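Local coordinates for protein endo-beta-1,4-glucanase (Streptomyces sp., PDB 1OA4) that probably hydrolyses internal beta-1,4-glucosidic bonds of cellulose, as a family 12 endoglucanase, at residues A[12-15]-A[16-19]; A[140-144]-A[145-149]. One frame throughout, in Å; residues are numbered along the deposited sequence.

Contact 1. Residues A[12-15]-A[16-19]; sequences TIQD and RYVV
Ile13 lays its branch methyl CG2 against CG2 of Val19, 3.8 Å away, the two side chains crossing at about a right angle. Beside them Ile13 CG1 meets the CB of Tyr17. Ile13 CG1 lies between the backbone N and the carbonyl carbon (chi1 60°), which brings both CG1 and CG2 close to the valine methyl. Beta-branched residues suit extended strands such as these, and Ile13 and Val19 are buried: Val34 of strand 30-34 and Val60 of strand 59-61 both touch this apolar group.

Within this hairpin Gln14 and Arg16 both meet the Tyr17 ring, which also has Phe216 as an edge-to-face neighbour. At its edge, in the ring plane, Gln14 NE2 comes to 3.9 Å from Tyr17 CD2, with amide and ring planes 71° apart. Over one ring face sits Arg16 CG, 3.6 Å above the plane and near the centre, so that the arginine's aliphatic part makes a CH-pi contact. A bend at chi2 (62°) then turns the chain so that one face of the guanidinium, near its rim, lies against Tyr17 CE1, while its NH1 is salt-bridged to Asp62. Tyrosine suits this buried place because its ring packs while its OH is hydrogen-bonded to Ser218 N.

The backbone holds these groups in place. Ile13 N donates to Tyr17 O at 2.9 Å. Ile13 O, in turn, accepts two bonds: Tyr17 N lies nearly in line with the carbonyl, at 3.1 Å, whereas Arg16 N, at 3.0 Å, stands above the carbonyl plane. Gln14 and Asp15 both turn the chain with positive phi, and Asp15 reaches out to a salt bridge with Arg72. Two consecutive residues, Arg16 and Tyr17, opposite the single Ile13 define a classic beta bulge, here at the end of an antiparallel hairpin joining strands 10-13 and 17-20.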
loop_
_atom_site.group_PDB
_atom_site.type_symbol
_atom_site.label_atom_id
_atom_site.label_comp_id
_atom_site.label_asym_id
_atom_site.label_seq_id
_atom_site.Cartn_x
_atom_site.Cartn_y
_atom_site.Cartn_z
ATOM N N THR A 12 -16.276 -2.017 -3.363
ATOM C CA THR A 12 -16.055 -1.737 -1.954
ATOM C C THR A 12 -16.348 -2.965 -1.115
ATOM O O THR A 12 -17.069 -3.858 -1.554
ATOM C CB THR A 12 -16.936 -0.611 -1.438
ATOM O OG1 THR A 12 -18.313 -1.009 -1.502
ATOM C CG2 THR A 12 -16.807 0.604 -2.330
ATOM N N ILE A 13 -15.756 -2.999 0.071
ATOM C CA ILE A 13 -16.116 -3.977 1.096
ATOM C C ILE A 13 -16.546 -3.237 2.362
ATOM O O ILE A 13 -16.052 -2.153 2.655
ATOM C CB ILE A 13 -14.986 -4.936 1.391
ATOM C CG1 ILE A 13 -13.754 -4.191 1.900
ATOM C CG2 ILE A 13 -14.739 -5.743 0.147
ATOM C CD1 ILE A 13 -12.672 -5.087 2.448
ATOM N N GLN A 14 -17.492 -3.838 3.087
ATOM C CA GLN A 14 -17.987 -3.341 4.366
ATOM C C GLN A 14 -18.594 -1.935 4.265
ATOM O O GLN A 14 -18.708 -1.228 5.267
ATOM C CB GLN A 14 -16.861 -3.356 5.398
ATOM C CG GLN A 14 -16.179 -4.715 5.610
ATOM C CD GLN A 14 -14.863 -4.580 6.383
ATOM O OE1 GLN A 14 -14.851 -4.174 7.543
ATOM N NE2 GLN A 14 -13.758 -4.899 5.730
ATOM N N ASP A 15 -18.960 -1.543 3.048
ATOM C CA ASP A 15 -19.435 -0.185 2.745
ATOM C C ASP A 15 -18.482 0.830 3.365
ATOM O O ASP A 15 -18.897 1.859 3.901
ATOM C CB ASP A 15 -20.856 0.052 3.251
ATOM C CG ASP A 15 -21.457 1.340 2.706
ATOM O OD1 ASP A 15 -21.186 1.728 1.541
ATOM O OD2 ASP A 15 -22.206 2.062 3.396
ATOM N N ARG A 16 -17.182 0.540 3.287
ATOM C CA ARG A 16 -16.200 1.376 3.965
ATOM C C ARG A 16 -14.838 1.478 3.278
ATOM O O ARG A 16 -14.159 2.494 3.437
ATOM C CB ARG A 16 -15.986 0.881 5.406
ATOM C CG ARG A 16 -15.023 1.710 6.233
ATOM C CD ARG A 16 -15.505 3.150 6.423
ATOM N NE ARG A 16 -14.604 3.971 7.206
ATOM C CZ ARG A 16 -13.540 4.586 6.691
ATOM N NH1 ARG A 16 -13.239 4.437 5.415
ATOM N NH2 ARG A 16 -12.776 5.328 7.457
ATOM N N TYR A 17 -14.410 0.434 2.581
ATOM C CA TYR A 17 -13.079 0.451 1.950
ATOM C C TYR A 17 -13.185 0.086 0.479
ATOM O O TYR A 17 -14.033 -0.694 0.071
ATOM C CB TYR A 17 -12.110 -0.530 2.651
ATOM C CG TYR A 17 -12.024 -0.343 4.156
ATOM C CD1 TYR A 17 -11.491 0.800 4.719
ATOM C CD2 TYR A 17 -12.495 -1.325 5.022
ATOM C CE1 TYR A 17 -11.447 0.969 6.107
ATOM C CE2 TYR A 17 -12.439 -1.172 6.380
ATOM C CZ TYR A 17 -11.917 -0.038 6.935
ATOM O OH TYR A 17 -11.877 0.105 8.313
ATOM N N VAL A 18 -12.308 0.682 -0.320
ATOM C CA VAL A 18 -12.242 0.405 -1.741
ATOM C C VAL A 18 -11.252 -0.732 -1.978
ATOM O O VAL A 18 -10.191 -0.770 -1.340
ATOM C CB VAL A 18 -11.750 1.633 -2.524
ATOM C CG1 VAL A 18 -11.639 1.316 -4.006
ATOM C CG2 VAL A 18 -12.648 2.822 -2.261
ATOM N N VAL A 19 -11.628 -1.670 -2.843
ATOM C CA VAL A 19 -10.742 -2.732 -3.281
ATOM C C VAL A 19 -10.514 -2.488 -4.780
ATOM O O VAL A 19 -11.480 -2.264 -5.535
ATOM C CB VAL A 19 -11.314 -4.140 -3.031
ATOM C CG1 VAL A 19 -10.354 -5.190 -3.538
ATOM C CG2 VAL A 19 -11.611 -4.352 -1.528
#

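Contact 2. Residues A[140-144]-A[145-149]; sequences TAHVG and GRSWE
Trp148 points its indole N-H at the carbonyl oxygen of Val143, with 3.1 Å from NE1 to O and an N-H...O angle of 166°. The acceptor lies within 1° of the ring plane, so the bond helps fix the ring's rotation. With CG anti to the carbonyl carbon (chi1 -50°), the indole leans back across the hairpin, and CD1 packs 3.9 Å from the CB of Val143. Tryptophan suits this place because it pairs one donor with a broad apolar surface; Phe179 of helix 176-185 meets it edge-to-face. On the same sheet face, Arg146 extends away to a cation-pi contact with Trp172.

Val143 O is gripped twice. Arg146 N, 3.1 Å from it, approaches from the opposite face of the carbonyl plane and closes the turn. The matching bond, from Val143 N to Arg146 O, spans 3.0 Å. Further along, Ala141 and Trp148 satisfy each other's backbone: Ala141 N reaches Trp148 O at 2.9 Å, and Trp148 N reaches Ala141 O at 2.8 Å.

On the other face, the methyl CG2 of Thr140 lies 3.4 Å from Ser147 OG, a van der Waals contact beside exposed His142. Positive phi suits glycine at Gly144; at Gly145 any CB would be jammed against Gly144 O. Together they complete a type I' turn, the tight two-residue connection characteristic of antiparallel beta hairpins.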
loop_
_atom_site.group_PDB
_atom_site.type_symbol
_atom_site.label_atom_id
_atom_site.label_comp_id
_atom_site.label_asym_id
_atom_site.label_seq_id
_atom_site.Cartn_x
_atom_site.Cartn_y
_atom_site.Cartn_z
ATOM N N THR A 140 18.494 2.058 9.503
ATOM C CA THR A 140 17.488 1.335 10.239
ATOM C C THR A 140 16.643 2.289 11.082
ATOM O O THR A 140 17.128 3.316 11.565
ATOM C CB THR A 140 18.210 0.320 11.132
ATOM O OG1 THR A 140 18.972 -0.567 10.309
ATOM C CG2 THR A 140 17.238 -0.587 11.842
ATOM N N ALA A 141 15.369 1.957 11.254
ATOM C CA ALA A 141 14.489 2.756 12.085
ATOM C C ALA A 141 13.612 1.835 12.931
ATOM O O ALA A 141 13.318 0.706 12.534
ATOM C CB ALA A 141 13.631 3.664 11.233
ATOM N N HIS A 142 13.212 2.322 14.103
ATOM C CA HIS A 142 12.309 1.588 14.971
ATOM C C HIS A 142 10.982 2.318 14.960
ATOM O O HIS A 142 10.892 3.467 15.416
ATOM C CB HIS A 142 12.851 1.504 16.399
ATOM C CG HIS A 142 14.080 0.658 16.524
ATOM N ND1 HIS A 142 15.289 1.051 15.989
ATOM C CD2 HIS A 142 14.225 -0.647 16.853
ATOM C CE1 HIS A 142 16.138 0.038 16.030
ATOM N NE2 HIS A 142 15.535 -0.985 16.608
ATOM N N VAL A 143 9.965 1.671 14.401
ATOM C CA VAL A 143 8.645 2.269 14.301
ATOM C C VAL A 143 7.602 1.272 14.732
ATOM O O VAL A 143 7.602 0.127 14.288
ATOM C CB VAL A 143 8.312 2.695 12.854
ATOM C CG1 VAL A 143 7.049 3.565 12.848
ATOM C CG2 VAL A 143 9.493 3.410 12.211
ATOM N N GLY A 144 6.725 1.705 15.629
ATOM C CA GLY A 144 5.644 0.868 16.075
ATOM C C GLY A 144 6.084 -0.341 16.878
ATOM O O GLY A 144 5.313 -1.276 17.060
ATOM N N GLY A 145 7.316 -0.317 17.382
ATOM C CA GLY A 145 7.819 -1.428 18.165
ATOM C C GLY A 145 8.464 -2.520 17.326
ATOM O O GLY A 145 8.762 -3.599 17.841
ATOM N N ARG A 146 8.678 -2.230 16.044
ATOM C CA ARG A 146 9.285 -3.160 15.098
ATOM C C ARG A 146 10.498 -2.483 14.456
ATOM O O ARG A 146 10.595 -1.262 14.431
ATOM C CB ARG A 146 8.264 -3.551 14.012
ATOM C CG ARG A 146 7.212 -4.536 14.463
ATOM C CD ARG A 146 6.252 -4.921 13.370
ATOM N NE ARG A 146 5.201 -5.827 13.832
ATOM C CZ ARG A 146 5.298 -7.149 13.868
ATOM N NH1 ARG A 146 6.409 -7.759 13.479
ATOM N NH2 ARG A 146 4.274 -7.868 14.296
ATOM N N SER A 147 11.441 -3.278 13.967
ATOM C CA SER A 147 12.615 -2.719 13.299
ATOM C C SER A 147 12.431 -2.736 11.784
ATOM O O SER A 147 11.890 -3.702 11.239
ATOM C CB SER A 147 13.870 -3.502 13.657
ATOM O OG SER A 147 14.999 -2.924 13.019
ATOM N N TRP A 148 12.869 -1.663 11.119
ATOM C CA TRP A 148 12.735 -1.538 9.658
ATOM C C TRP A 148 14.000 -1.063 8.978
ATOM O O TRP A 148 14.723 -0.238 9.512
ATOM C CB TRP A 148 11.625 -0.553 9.273
ATOM C CG TRP A 148 10.350 -0.829 9.981
ATOM C CD1 TRP A 148 9.989 -0.355 11.195
ATOM C CD2 TRP A 148 9.269 -1.662 9.538
ATOM N NE1 TRP A 148 8.752 -0.842 11.551
ATOM C CE2 TRP A 148 8.286 -1.636 10.541
ATOM C CE3 TRP A 148 9.028 -2.422 8.393
ATOM C CZ2 TRP A 148 7.091 -2.341 10.440
ATOM C CZ3 TRP A 148 7.842 -3.119 8.292
ATOM C CH2 TRP A 148 6.886 -3.072 9.310
ATOM N N GLU A 149 14.238 -1.614 7.796
ATOM C CA GLU A 149 15.331 -1.184 6.944
ATOM C C GLU A 149 14.697 -0.097 6.108
ATOM O O GLU A 149 13.658 -0.331 5.480
ATOM C CB GLU A 149 15.814 -2.346 6.081
ATOM C CG GLU A 149 17.003 -2.045 5.194
ATOM C CD GLU A 149 17.428 -3.277 4.410
ATOM O OE1 GLU A 149 17.790 -4.303 5.037
ATOM O OE2 GLU A 149 17.365 -3.247 3.172
#

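Overall arrangement
Both contacts are hairpin turns of the same mixed sheet, but they lie on opposite sides of the chain's centre, their centres about 15 Å (12-19) and 18 Å (140-149) from it. Their own centres are 30 Å apart and their nearest atoms about 19 Å, so they do not touch. The strand pairing runs from 17-20 through 59-61, 194-204, 98-108, 119-128 and 159-164 to 146-154, placing one hairpin at each end of this path. Contact 1 packs towards strand 30-34 of the second sheet, contact 2 against helix 176-185. In family 12 enzymes two sheets stack as a beta jelly roll, and the concave face of one lines the substrate cleft.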